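Long-range contacts in putative ManD family dehydratase (Pantoea ananatis, PDB 3T6C), which dehydrates D-gluconate to 2-dehydro-3-deoxy-D-gluconate with low activity in vitro, using one magnesium ion per subunit, as a member of the mandelate racemase/muconate lactonizing enzyme family: residues T34-P39 with R67-Q72; G41-V46 with F418-G423; E77-F82 with Q96-S101; N106-N111 with L299-N304; I353-V358 with E385-C390. All coordinates share one frame; numbering follows the deposited sequence.

Contact 1. Residues T34-P39 with R67-Q72; sequences TILTAP and RIYAVQ
Leu36 meets three side chains of 67-72 with a single methyl group, CD1, and most of the apolar packing between strand and helix runs through it. Its CG lies anti to the carbonyl carbon (chi1 -62°), and the CD1 branch carries on toward the first turn of the helix. There it comes within 3.4 Å of Tyr69 CE1, at an oblique angle to the ring, while Ile68 CD1 touches the same methyl at 4.1 Å. Ile68 also lies over the centre of the Tyr69 ring with CG1, 3.8 Å above its plane. The third neighbour is an amide: Gln72 crosses Leu36 at about a right angle, and its NE2 is 3.7 Å from Leu36 CD1. The extended Gln72 chain, CG anti to the backbone N (chi1 176°), carries this amide across to the Leu36 methyl.

The polar link is indirect. A water donates to Thr34 O at 3.0 Å and accepts from Gln72 NE2 at 2.9 Å, tying the strand backbone to the helix side chain. In the conformer described, Thr34 OG1 is hydrogen-bonded to Asp76.

Strand and helix run nearly antiparallel, at 169° with axes 9.9 Å apart. Strand 29-37 is, within this chain, an outer member of the three-stranded antiparallel sheet of the N-terminal domain, and helix 68-83 packs on that sheet, with Val45 of strand 44-51 touching Thr34, Leu36 and Ile68.

Contact 2. Residues G41-V46 with F418-G423; sequences GIDLVV and FPCEGG
Asp43 OD2 accepts the shortest bond of the contact, from Gly422 N at 2.7 Å, through its syn lone pair. The other carboxylate oxygen takes the preceding amide: Glu421 N donates to Asp43 OD1 at 2.9 Å, also from the syn side but 21° out of the carboxylate plane. One carboxylate thus spans two consecutive backbone N-H groups of a loop, and both bonds are fairly straight. This joins the residue just before strand 44-51, in the N-terminal capping domain of the enolase-superfamily fold, to the chain after helix 412-415, close to the C-terminus. Asp43 CG stands anti to its own carbonyl carbon (chi1 -65°), which brings the carboxylate up against the loop backbone. The two donated bonds probably favour the ionised form of Asp43.

A water extends the polar network, donating to Gly422 O and, weakly, to Asp43 OD2; Gly422 O also accepts from Arg190. Asp43 and Cys420 touch Ile68 of helix 68-83, placing the junction beside contact 1. Next to the carboxylate, Cys420 lies alongside Asp43, its CB 3.3 Å from Asp43 OD1 and its SG 3.7 Å from Asp43 CB.

Contact 3. Residues E77-F82 with Q96-S101; sequences EYLAPF and QSAAVS
Phe82 reaches across to helix 91-100, its CB pointing toward that helix and its CG anti to the backbone N (chi1 177°), which sends the ring outward from helix 68-83. Beyond CB and CG the ring's two sides diverge. CE1 lies 3.7 Å from Ala98 CA and 3.8 Å from Ala98 CB, while on the other side CE2 meets Ser101 CB at 4.0 Å. At the far end CZ approaches Ser97 OG to 3.5 Å; this hydroxyl sits at the ring edge, near its plane, and is hydrogen-bonded to Asp93 O one turn back in its own helix. Lys86 makes a cation-pi interaction with the same ring.

Leu79, one turn before, fills in beside it: its CD2 touches Ala98 CB at 4.2 Å and Ser101 OG at 4.1 Å. The small Ala98 side chain is touched by both Leu79 and Phe82, with the short helix segments crossing at 148°, axes 11.0 Å apart. Helix 108-129 packs on this pair through Ala113 and Ile117 on Leu79 and Leu114 on Ala98, building the helical part of the N-terminal domain.

Ser101 OG bonds back to Ala98 O at 2.8 Å, and the same carbonyl accepts from Ser101 N; Arg67 of the second subunit donates to this hydroxyl. With the serine hydroxyls engaged in these bonds, the two helices are held together across the contact by apolar and aromatic packing.

Contact 4. Residues N106-N111 with L299-N304; sequences NGPVMN and LFVNVN
Asn111 turns the edge of its amide to Val301: ND2 donates to Val301 O at 3.0 Å, the acceptor only 8° out of the amide plane, though the N-H...O angle is a bent 140°. Over the face of the same amide comes Gly107 N, which donates to Asn111 OD1 at 3.3 Å from 59° above the carbonyl plane, away from the lone pairs. ND2 has a second acceptor in Ser324 O; the two ND2 bonds, helped by Gly107 N, hold this buried amide in its rotation.

Val301 fits against the helix start, its CG1 3.7 Å from Pro108 N and 3.9 Å from Pro108 CD. Two waters bridge the rest: one links Asn106 O with Asn302 ND2, the other Asn106 OD1 with Val303 N. Asn302 N-caps its helix, OD1 accepting from Asn304 N at 2.9 Å, while Asn106 ND2 bonds to Glu278 of the second subunit and Asn302 ND2 to Glu305 of that subunit.

Two helix beginnings thus meet here, Gly107 being the N-cap of helix 108-129 in the N-terminal domain. Helix 303-311 follows strand 294-296 of the barrel and the metal ligand Glu298, and Phe64 packs on Pro108 and Val109 beside the domain junction.

Contact 5. Residues I353-V358 with E385-C390; sequences ISPIGV and EVFPGC
Phe387 CG stands anti to its carbonyl carbon (chi1 -64°), and the ring is turned about its second torsion to present a face to Pro355. On the partner side Ile356 has CG1 anti to the carbonyl carbon (chi1 -58°) and an extended chain beyond CG1 that delivers CD1 to the ring edge. The result is a CH-pi contact: Pro355 CD lies 3.6 Å from the centroid of the Phe387 ring and 13° off its normal, practically over the centre. The neighbouring Pro355 CG lies 3.5 Å from Phe387 CD1. Ile356 CD1 comes to the edge instead, 3.8 Å from Phe387 CE2 and near the ring plane.

Pro355 and Ile356 open helix 355-367, one of the helices around the barrel of the C-terminal domain, shortly after the substrate-binding Asp352. Ser354 is its N-cap; its OG accepts a weak, long bond from Gly357 N. The partner chain leaves helix 381-386 at Phe387 and folds into a type II beta turn from Phe387 to Cys390, with Gly389 at the positive phi this turn requires.

The turn returns Cys390 to the proline, its SG 3.7 Å from Pro355 CB. Val46 of strand 44-51 touches Ser354, Ile356 and Phe387, bringing the sheet of the N-terminal domain against this corner; Ile410 also packs on the phenylalanine.

Contacts 1 and 2 lie closest, centres 6 Å apart on neighbouring strands 29-37 and 44-51 of the N-terminal sheet; their segments alternate along the chain. Contact 1 shares helix 68-83 with contact 3, 18 Å away, and touches contact 4 through Val109. Contact 5, in the C-terminal domain, lies 14 Å from contact 2 and packs against it through Val46 and Leu44. Contacts 3, 4 and 5 all fall inside the long loop closed by contact 2, which brings the C-terminal region back to the N-terminal sheet. Contacts 2 and 4 thus join the N-terminal domain to later parts of the chain, while contacts 1, 3 and 4 also meet the second subunit.

Contact 1. Residues T34-P39 with R67-Q72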
# COMPACT_ATOMS: atom_id res chain seq x y z
N THR A 34 -21.93 -44.19 -6.80
CA THR A 34 -20.88 -44.00 -5.80
C THR A 34 -20.57 -45.35 -5.16
O THR A 34 -21.49 -46.09 -4.79
CB THR A 34 -21.34 -43.08 -4.67
OG1 THR A 34 -21.81 -41.83 -5.19
CG2 THR A 34 -20.21 -42.84 -3.70
N ILE A 35 -19.28 -45.66 -5.02
CA ILE A 35 -18.82 -46.87 -4.40
C ILE A 35 -18.03 -46.46 -3.15
O ILE A 35 -17.09 -45.62 -3.22
CB ILE A 35 -17.91 -47.65 -5.35
CG1 ILE A 35 -18.74 -48.17 -6.55
CG2 ILE A 35 -17.30 -48.84 -4.64
CD1 ILE A 35 -17.89 -48.44 -7.81
N LEU A 36 -18.42 -47.03 -2.01
CA LEU A 36 -17.74 -46.77 -0.74
C LEU A 36 -16.97 -48.04 -0.40
O LEU A 36 -17.54 -49.13 -0.22
CB LEU A 36 -18.73 -46.44 0.37
CG LEU A 36 -19.63 -45.21 0.23
CD1 LEU A 36 -20.47 -44.97 1.50
CD2 LEU A 36 -18.84 -44.04 -0.12
N THR A 37 -15.64 -47.90 -0.30
CA THR A 37 -14.79 -49.07 -0.05
C THR A 37 -13.55 -48.71 0.78
O THR A 37 -13.11 -47.57 0.73
CB THR A 37 -14.39 -49.77 -1.41
OG1 THR A 37 -13.68 -50.98 -1.16
CG2 THR A 37 -13.50 -48.88 -2.30
N ALA A 38 -13.00 -49.67 1.53
CA ALA A 38 -11.87 -49.37 2.39
C ALA A 38 -10.74 -50.41 2.37
O ALA A 38 -10.38 -50.93 3.41
CB ALA A 38 -12.38 -49.18 3.85
N PRO A 39 -10.15 -50.68 1.19
CA PRO A 39 -9.21 -51.83 1.10
C PRO A 39 -7.91 -51.57 1.84
O PRO A 39 -7.25 -52.52 2.23
CB PRO A 39 -8.98 -52.00 -0.41
CG PRO A 39 -10.20 -51.24 -1.10
CD PRO A 39 -10.46 -50.08 -0.13
N ARG A 67 -16.40 -37.65 6.06
CA ARG A 67 -17.77 -37.41 5.63
C ARG A 67 -18.45 -38.29 4.60
O ARG A 67 -19.16 -37.71 3.72
CB ARG A 67 -18.07 -35.91 5.53
CG ARG A 67 -17.86 -35.08 6.84
CD ARG A 67 -19.03 -35.41 7.83
NE ARG A 67 -19.05 -34.50 9.01
CZ ARG A 67 -18.30 -34.72 10.09
NH1 ARG A 67 -17.44 -35.74 10.11
NH2 ARG A 67 -18.41 -33.91 11.17
N ILE A 68 -17.96 -39.52 4.42
CA ILE A 68 -18.30 -40.28 3.22
C ILE A 68 -19.80 -40.32 2.93
O ILE A 68 -20.18 -40.30 1.76
CB ILE A 68 -17.75 -41.74 3.28
CG1 ILE A 68 -18.41 -42.57 4.39
CG2 ILE A 68 -16.21 -41.70 3.43
CD1 ILE A 68 -17.86 -44.01 4.48
N TYR A 69 -20.65 -40.35 3.95
CA TYR A 69 -22.11 -40.47 3.69
C TYR A 69 -22.73 -39.17 3.23
O TYR A 69 -23.74 -39.19 2.50
CB TYR A 69 -22.84 -41.06 4.90
CG TYR A 69 -22.33 -42.47 5.22
CD1 TYR A 69 -22.48 -43.48 4.31
CD2 TYR A 69 -21.71 -42.73 6.43
CE1 TYR A 69 -21.98 -44.74 4.58
CE2 TYR A 69 -21.26 -43.99 6.73
CZ TYR A 69 -21.36 -44.98 5.79
OH TYR A 69 -20.85 -46.26 6.09
N ALA A 70 -22.15 -38.02 3.61
CA ALA A 70 -22.68 -36.75 3.17
C ALA A 70 -22.24 -36.54 1.72
O ALA A 70 -23.01 -36.05 0.90
CB ALA A 70 -22.19 -35.62 4.06
N VAL A 71 -20.98 -36.86 1.40
CA VAL A 71 -20.54 -36.89 0.00
C VAL A 71 -21.35 -37.87 -0.86
O VAL A 71 -21.75 -37.50 -1.97
CB VAL A 71 -19.01 -37.18 -0.08
CG1 VAL A 71 -18.54 -37.29 -1.54
CG2 VAL A 71 -18.25 -36.13 0.65
N GLN A 72 -21.60 -39.08 -0.36
CA GLN A 72 -22.43 -40.02 -1.11
C GLN A 72 -23.79 -39.42 -1.43
O GLN A 72 -24.26 -39.58 -2.56
CB GLN A 72 -22.57 -41.33 -0.33
CG GLN A 72 -23.50 -42.30 -1.04
CD GLN A 72 -23.62 -43.56 -0.24
OE1 GLN A 72 -23.94 -43.52 0.95
NE2 GLN A 72 -23.36 -44.67 -0.87
O HOH W 1 -24.10 -45.40 -3.53

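Contact 2. Residues G41-V46 with F418-G423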
# COMPACT_ATOMS: atom_id res chain seq x y z
N GLY A 41 -7.78 -49.85 4.70
CA GLY A 41 -8.13 -49.61 6.08
C GLY A 41 -8.61 -48.18 6.32
O GLY A 41 -8.77 -47.77 7.48
N ILE A 42 -8.87 -47.46 5.22
CA ILE A 42 -9.29 -46.06 5.27
C ILE A 42 -10.46 -45.90 4.32
O ILE A 42 -10.41 -46.36 3.17
CB ILE A 42 -8.15 -45.10 4.86
CG1 ILE A 42 -7.02 -45.20 5.89
CG2 ILE A 42 -8.64 -43.62 4.82
CD1 ILE A 42 -5.78 -44.54 5.44
N ASP A 43 -11.53 -45.27 4.80
CA ASP A 43 -12.75 -45.19 3.97
C ASP A 43 -12.55 -44.28 2.77
O ASP A 43 -12.15 -43.14 2.91
CB ASP A 43 -13.93 -44.65 4.79
CG ASP A 43 -14.36 -45.58 5.92
OD1 ASP A 43 -13.96 -46.77 5.93
OD2 ASP A 43 -15.14 -45.10 6.77
N LEU A 44 -12.86 -44.82 1.58
CA LEU A 44 -12.76 -44.10 0.29
C LEU A 44 -14.10 -43.90 -0.37
O LEU A 44 -14.97 -44.74 -0.19
CB LEU A 44 -11.93 -44.92 -0.71
CG LEU A 44 -10.58 -45.40 -0.16
CD1 LEU A 44 -9.88 -46.24 -1.21
CD2 LEU A 44 -9.72 -44.25 0.23
N VAL A 45 -14.26 -42.81 -1.15
CA VAL A 45 -15.46 -42.61 -1.98
C VAL A 45 -15.06 -42.54 -3.45
O VAL A 45 -14.28 -41.66 -3.83
CB VAL A 45 -16.19 -41.31 -1.60
CG1 VAL A 45 -17.52 -41.23 -2.34
CG2 VAL A 45 -16.41 -41.25 -0.08
N VAL A 46 -15.64 -43.40 -4.28
CA VAL A 46 -15.27 -43.48 -5.69
C VAL A 46 -16.56 -43.28 -6.49
O VAL A 46 -17.63 -43.72 -6.06
CB VAL A 46 -14.65 -44.87 -5.98
CG1 VAL A 46 -14.68 -45.22 -7.47
CG2 VAL A 46 -13.24 -44.96 -5.40
N PHE A 418 -14.68 -54.95 1.14
CA PHE A 418 -14.07 -54.01 2.12
C PHE A 418 -15.03 -52.89 2.44
O PHE A 418 -14.81 -51.72 2.03
CB PHE A 418 -12.78 -53.43 1.59
CG PHE A 418 -11.72 -54.48 1.32
CD1 PHE A 418 -10.86 -54.87 2.34
CD2 PHE A 418 -11.58 -55.06 0.05
CE1 PHE A 418 -9.88 -55.87 2.11
CE2 PHE A 418 -10.60 -56.03 -0.18
CZ PHE A 418 -9.77 -56.44 0.86
N PRO A 419 -16.10 -53.21 3.18
CA PRO A 419 -17.05 -52.16 3.52
C PRO A 419 -16.43 -51.13 4.45
O PRO A 419 -15.49 -51.39 5.22
CB PRO A 419 -18.18 -52.92 4.22
CG PRO A 419 -17.57 -54.19 4.69
CD PRO A 419 -16.44 -54.52 3.77
N CYS A 420 -16.94 -49.92 4.35
CA CYS A 420 -16.39 -48.81 5.14
C CYS A 420 -16.73 -48.88 6.61
O CYS A 420 -17.81 -49.38 6.98
CB CYS A 420 -16.89 -47.48 4.57
SG CYS A 420 -16.08 -47.11 3.00
N GLU A 421 -15.84 -48.33 7.44
CA GLU A 421 -16.04 -48.26 8.89
C GLU A 421 -17.04 -47.14 9.26
O GLU A 421 -17.93 -47.34 10.12
CB GLU A 421 -14.68 -48.10 9.59
CG GLU A 421 -14.69 -47.71 11.07
CD GLU A 421 -15.34 -48.75 11.97
OE1 GLU A 421 -15.52 -49.93 11.54
OE2 GLU A 421 -15.69 -48.39 13.13
N GLY A 422 -16.95 -45.99 8.60
CA GLY A 422 -17.76 -44.84 8.96
C GLY A 422 -17.40 -44.28 10.33
O GLY A 422 -16.33 -44.55 10.87
N GLY A 423 -18.28 -43.46 10.90
CA GLY A 423 -18.07 -42.99 12.27
C GLY A 423 -17.38 -41.64 12.39
O GLY A 423 -16.93 -41.06 11.41
O HOH W 2 -13.62 -44.93 9.70

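Contact 3. Residues E77-F82 with Q96-S101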
# COMPACT_ATOMS: atom_id res chain seq x y z
N GLU A 77 -27.93 -38.24 -4.81
CA GLU A 77 -29.23 -37.57 -4.83
C GLU A 77 -29.25 -36.36 -5.73
O GLU A 77 -30.34 -35.90 -6.11
CB GLU A 77 -29.65 -37.16 -3.40
CG GLU A 77 -29.80 -38.31 -2.40
CD GLU A 77 -30.75 -39.42 -2.82
OE1 GLU A 77 -31.64 -39.19 -3.67
OE2 GLU A 77 -30.61 -40.53 -2.29
N TYR A 78 -28.07 -35.83 -6.06
CA TYR A 78 -27.99 -34.54 -6.79
C TYR A 78 -27.18 -34.61 -8.09
O TYR A 78 -27.74 -34.50 -9.20
CB TYR A 78 -27.47 -33.42 -5.84
CG TYR A 78 -28.37 -33.27 -4.65
CD1 TYR A 78 -29.55 -32.51 -4.74
CD2 TYR A 78 -28.07 -33.87 -3.41
CE1 TYR A 78 -30.40 -32.40 -3.69
CE2 TYR A 78 -28.92 -33.75 -2.32
CZ TYR A 78 -30.07 -32.98 -2.47
OH TYR A 78 -30.92 -32.85 -1.38
N LEU A 79 -25.85 -34.77 -7.97
CA LEU A 79 -25.03 -34.73 -9.20
C LEU A 79 -25.35 -35.88 -10.16
O LEU A 79 -25.35 -35.67 -11.37
CB LEU A 79 -23.52 -34.71 -8.89
CG LEU A 79 -23.09 -33.50 -8.07
CD1 LEU A 79 -21.51 -33.44 -8.05
CD2 LEU A 79 -23.64 -32.23 -8.70
N ALA A 80 -25.67 -37.08 -9.64
CA ALA A 80 -25.97 -38.21 -10.52
C ALA A 80 -27.22 -37.90 -11.41
O ALA A 80 -27.10 -37.94 -12.64
CB ALA A 80 -26.19 -39.51 -9.68
N PRO A 81 -28.40 -37.55 -10.82
CA PRO A 81 -29.54 -37.25 -11.69
C PRO A 81 -29.29 -36.05 -12.61
O PRO A 81 -29.81 -35.98 -13.74
CB PRO A 81 -30.71 -37.00 -10.72
CG PRO A 81 -30.07 -36.81 -9.35
CD PRO A 81 -28.78 -37.60 -9.39
N PHE A 82 -28.49 -35.09 -12.13
CA PHE A 82 -28.14 -33.89 -12.92
C PHE A 82 -27.42 -34.29 -14.21
O PHE A 82 -27.51 -33.57 -15.23
CB PHE A 82 -27.22 -33.05 -12.04
CG PHE A 82 -26.66 -31.80 -12.69
CD1 PHE A 82 -25.35 -31.76 -13.16
CD2 PHE A 82 -27.41 -30.64 -12.73
CE1 PHE A 82 -24.80 -30.60 -13.73
CE2 PHE A 82 -26.88 -29.46 -13.29
CZ PHE A 82 -25.57 -29.42 -13.78
N GLN A 96 -18.61 -26.21 -14.46
CA GLN A 96 -19.14 -24.90 -14.08
C GLN A 96 -20.60 -24.99 -13.66
O GLN A 96 -21.00 -24.42 -12.66
CB GLN A 96 -19.02 -23.95 -15.28
CG GLN A 96 -17.59 -23.64 -15.68
CD GLN A 96 -16.87 -22.80 -14.64
OE1 GLN A 96 -17.51 -22.08 -13.90
NE2 GLN A 96 -15.54 -22.90 -14.58
N SER A 97 -21.40 -25.71 -14.43
CA SER A 97 -22.82 -25.87 -14.09
C SER A 97 -23.05 -26.76 -12.85
O SER A 97 -23.89 -26.40 -11.98
CB SER A 97 -23.63 -26.35 -15.32
OG SER A 97 -23.20 -27.65 -15.74
N ALA A 98 -22.32 -27.85 -12.71
CA ALA A 98 -22.52 -28.68 -11.50
C ALA A 98 -22.10 -27.87 -10.28
O ALA A 98 -22.77 -27.94 -9.23
CB ALA A 98 -21.71 -29.98 -11.61
N ALA A 99 -21.04 -27.07 -10.42
CA ALA A 99 -20.52 -26.32 -9.29
C ALA A 99 -21.56 -25.36 -8.69
O ALA A 99 -21.55 -25.16 -7.48
CB ALA A 99 -19.25 -25.51 -9.70
N VAL A 100 -22.37 -24.75 -9.53
CA VAL A 100 -23.39 -23.82 -9.09
C VAL A 100 -24.78 -24.40 -8.98
O VAL A 100 -25.72 -23.66 -8.70
CB VAL A 100 -23.44 -22.54 -9.99
CG1 VAL A 100 -22.06 -21.81 -9.95
CG2 VAL A 100 -23.89 -22.86 -11.44
N SER A 101 -24.95 -25.72 -9.21
CA SER A 101 -26.30 -26.29 -9.32
C SER A 101 -27.12 -26.17 -8.04
O SER A 101 -28.34 -26.04 -8.11
CB SER A 101 -26.20 -27.77 -9.76
OG SER A 101 -25.45 -28.54 -8.80

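Contact 4. Residues N106-N111 with L299-N304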
# COMPACT_ATOMS: atom_id res chain seq x y z
N ASN A 106 -18.43 -24.15 -2.87
CA ASN A 106 -17.12 -23.93 -2.20
C ASN A 106 -17.07 -24.49 -0.81
O ASN A 106 -16.87 -23.75 0.17
CB ASN A 106 -16.80 -22.44 -2.17
CG ASN A 106 -16.61 -21.85 -3.58
OD1 ASN A 106 -15.94 -22.45 -4.41
ND2 ASN A 106 -17.21 -20.70 -3.83
N GLY A 107 -17.17 -25.81 -0.70
CA GLY A 107 -17.00 -26.44 0.59
C GLY A 107 -16.58 -27.89 0.39
O GLY A 107 -16.63 -28.41 -0.75
N PRO A 108 -16.17 -28.57 1.46
CA PRO A 108 -15.56 -29.90 1.23
C PRO A 108 -16.59 -30.96 0.77
O PRO A 108 -16.19 -31.84 -0.02
CB PRO A 108 -14.91 -30.25 2.59
CG PRO A 108 -15.73 -29.41 3.64
CD PRO A 108 -16.09 -28.10 2.85
N VAL A 109 -17.84 -30.95 1.26
CA VAL A 109 -18.76 -31.99 0.77
C VAL A 109 -19.09 -31.66 -0.70
O VAL A 109 -19.03 -32.55 -1.59
CB VAL A 109 -20.02 -32.00 1.63
CG1 VAL A 109 -20.99 -32.96 1.05
CG2 VAL A 109 -19.70 -32.38 3.04
N MET A 110 -19.45 -30.39 -0.98
CA MET A 110 -19.77 -30.01 -2.34
C MET A 110 -18.63 -30.29 -3.32
O MET A 110 -18.85 -30.85 -4.42
CB MET A 110 -20.14 -28.53 -2.41
CG MET A 110 -21.31 -28.12 -1.48
SD MET A 110 -22.87 -28.89 -1.82
CE MET A 110 -23.26 -28.17 -3.43
N ASN A 111 -17.42 -29.92 -2.93
CA ASN A 111 -16.31 -29.99 -3.89
C ASN A 111 -15.91 -31.44 -4.14
O ASN A 111 -15.56 -31.80 -5.25
CB ASN A 111 -15.09 -29.22 -3.38
CG ASN A 111 -15.32 -27.71 -3.30
OD1 ASN A 111 -16.43 -27.22 -3.57
ND2 ASN A 111 -14.32 -26.98 -2.86
N LEU A 299 -6.13 -28.29 3.42
CA LEU A 299 -7.48 -27.98 3.90
C LEU A 299 -8.30 -27.07 2.97
O LEU A 299 -9.48 -26.85 3.22
CB LEU A 299 -7.41 -27.29 5.29
CG LEU A 299 -7.25 -28.28 6.45
CD1 LEU A 299 -6.82 -27.53 7.72
CD2 LEU A 299 -8.63 -28.98 6.71
N PHE A 300 -7.67 -26.48 1.94
CA PHE A 300 -8.37 -25.42 1.20
C PHE A 300 -9.53 -25.93 0.34
O PHE A 300 -9.50 -27.04 -0.20
CB PHE A 300 -7.40 -24.72 0.25
CG PHE A 300 -6.33 -23.90 0.94
CD1 PHE A 300 -6.39 -23.54 2.29
CD2 PHE A 300 -5.24 -23.47 0.20
CE1 PHE A 300 -5.39 -22.73 2.87
CE2 PHE A 300 -4.27 -22.65 0.74
CZ PHE A 300 -4.30 -22.30 2.08
N VAL A 301 -10.63 -25.21 0.47
CA VAL A 301 -11.86 -25.43 -0.31
C VAL A 301 -12.32 -24.25 -1.16
O VAL A 301 -13.43 -24.31 -1.78
CB VAL A 301 -12.98 -25.93 0.63
CG1 VAL A 301 -12.66 -27.31 1.21
CG2 VAL A 301 -13.19 -24.95 1.79
N ASN A 302 -11.60 -23.13 -1.12
CA ASN A 302 -12.19 -21.87 -1.61
C ASN A 302 -11.07 -21.02 -2.24
O ASN A 302 -9.97 -20.90 -1.66
CB ASN A 302 -12.78 -21.14 -0.39
CG ASN A 302 -13.69 -19.96 -0.76
OD1 ASN A 302 -13.33 -19.10 -1.59
ND2 ASN A 302 -14.91 -19.96 -0.21
N VAL A 303 -11.37 -20.40 -3.38
CA VAL A 303 -10.40 -19.55 -4.06
C VAL A 303 -9.90 -18.38 -3.16
O VAL A 303 -8.73 -17.92 -3.27
CB VAL A 303 -11.00 -19.00 -5.39
CG1 VAL A 303 -12.27 -18.17 -5.12
CG2 VAL A 303 -9.95 -18.16 -6.19
N ASN A 304 -10.78 -17.88 -2.27
CA ASN A 304 -10.38 -16.79 -1.37
C ASN A 304 -9.39 -17.23 -0.27
O ASN A 304 -8.81 -16.38 0.42
CB ASN A 304 -11.63 -16.15 -0.76
CG ASN A 304 -12.19 -15.09 -1.67
OD1 ASN A 304 -11.51 -14.12 -1.94
ND2 ASN A 304 -13.40 -15.28 -2.15
O HOH W 3 -15.32 -22.28 1.74
O HOH W 4 -13.51 -21.41 -5.16

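Contact 5. Residues I353-V358 with E385-C390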
# COMPACT_ATOMS: atom_id res chain seq x y z
N ILE A 353 -7.19 -40.99 0.26
CA ILE A 353 -7.33 -40.65 -1.13
C ILE A 353 -7.44 -42.01 -1.82
O ILE A 353 -6.69 -42.90 -1.46
CB ILE A 353 -6.15 -39.82 -1.60
CG1 ILE A 353 -6.32 -39.44 -3.09
CG2 ILE A 353 -4.77 -40.50 -1.40
CD1 ILE A 353 -5.26 -38.41 -3.59
N SER A 354 -8.27 -42.16 -2.86
CA SER A 354 -8.32 -43.49 -3.51
C SER A 354 -7.19 -43.60 -4.51
O SER A 354 -6.60 -42.59 -4.89
CB SER A 354 -9.66 -43.70 -4.23
OG SER A 354 -9.69 -42.91 -5.38
N PRO A 355 -6.87 -44.83 -4.99
CA PRO A 355 -5.86 -44.90 -6.02
C PRO A 355 -6.21 -44.10 -7.30
O PRO A 355 -5.29 -43.73 -8.02
CB PRO A 355 -5.83 -46.39 -6.36
CG PRO A 355 -6.06 -47.04 -5.00
CD PRO A 355 -7.18 -46.15 -4.40
N ILE A 356 -7.50 -43.88 -7.56
CA ILE A 356 -7.94 -42.99 -8.65
C ILE A 356 -7.40 -41.57 -8.44
O ILE A 356 -6.83 -40.97 -9.39
CB ILE A 356 -9.46 -42.99 -8.75
CG1 ILE A 356 -9.96 -44.39 -8.98
CG2 ILE A 356 -9.93 -42.05 -9.89
CD1 ILE A 356 -11.45 -44.56 -8.61
N GLY A 357 -7.53 -41.05 -7.20
CA GLY A 357 -7.02 -39.73 -6.82
C GLY A 357 -5.50 -39.68 -6.88
O GLY A 357 -4.92 -38.69 -7.34
N VAL A 358 -4.85 -40.78 -6.48
CA VAL A 358 -3.39 -40.86 -6.59
C VAL A 358 -2.96 -40.74 -8.04
O VAL A 358 -2.02 -39.99 -8.37
CB VAL A 358 -2.88 -42.18 -6.01
CG1 VAL A 358 -1.37 -42.36 -6.31
CG2 VAL A 358 -3.13 -42.16 -4.52
N GLU A 385 -5.14 -54.74 -5.71
CA GLU A 385 -6.08 -55.69 -6.26
C GLU A 385 -7.42 -55.04 -6.61
O GLU A 385 -7.96 -55.28 -7.70
CB GLU A 385 -6.34 -56.76 -5.20
CG GLU A 385 -7.20 -57.91 -5.66
CD GLU A 385 -6.73 -59.24 -5.08
OE1 GLU A 385 -6.91 -60.24 -5.76
OE2 GLU A 385 -6.18 -59.30 -3.96
N VAL A 386 -7.96 -54.26 -5.68
CA VAL A 386 -9.27 -53.59 -5.90
C VAL A 386 -9.20 -52.52 -6.98
O VAL A 386 -10.15 -52.31 -7.71
CB VAL A 386 -9.81 -52.99 -4.60
CG1 VAL A 386 -11.06 -52.15 -4.85
CG2 VAL A 386 -10.19 -54.16 -3.62
N PHE A 387 -8.03 -51.90 -7.11
CA PHE A 387 -7.82 -50.87 -8.13
C PHE A 387 -6.69 -51.23 -9.08
O PHE A 387 -5.59 -50.72 -8.94
CB PHE A 387 -7.51 -49.51 -7.46
CG PHE A 387 -8.63 -48.96 -6.62
CD1 PHE A 387 -8.74 -49.30 -5.25
CD2 PHE A 387 -9.55 -48.08 -7.16
CE1 PHE A 387 -9.79 -48.77 -4.45
CE2 PHE A 387 -10.56 -47.54 -6.41
CZ PHE A 387 -10.69 -47.89 -5.04
N PRO A 388 -6.94 -52.09 -10.08
CA PRO A 388 -5.86 -52.43 -11.02
C PRO A 388 -5.34 -51.19 -11.75
O PRO A 388 -6.12 -50.33 -12.17
CB PRO A 388 -6.55 -53.37 -12.02
CG PRO A 388 -7.69 -53.96 -11.22
CD PRO A 388 -8.17 -52.85 -10.33
N GLY A 389 -4.01 -51.11 -11.88
CA GLY A 389 -3.41 -49.92 -12.50
C GLY A 389 -2.66 -48.99 -11.57
O GLY A 389 -2.19 -47.94 -12.00
N CYS A 390 -2.53 -49.32 -10.29
CA CYS A 390 -1.84 -48.40 -9.39
C CYS A 390 -0.41 -48.16 -9.90
O CYS A 390 0.19 -49.08 -10.50
CB CYS A 390 -1.74 -49.03 -8.00
SG CYS A 390 -3.34 -49.04 -7.12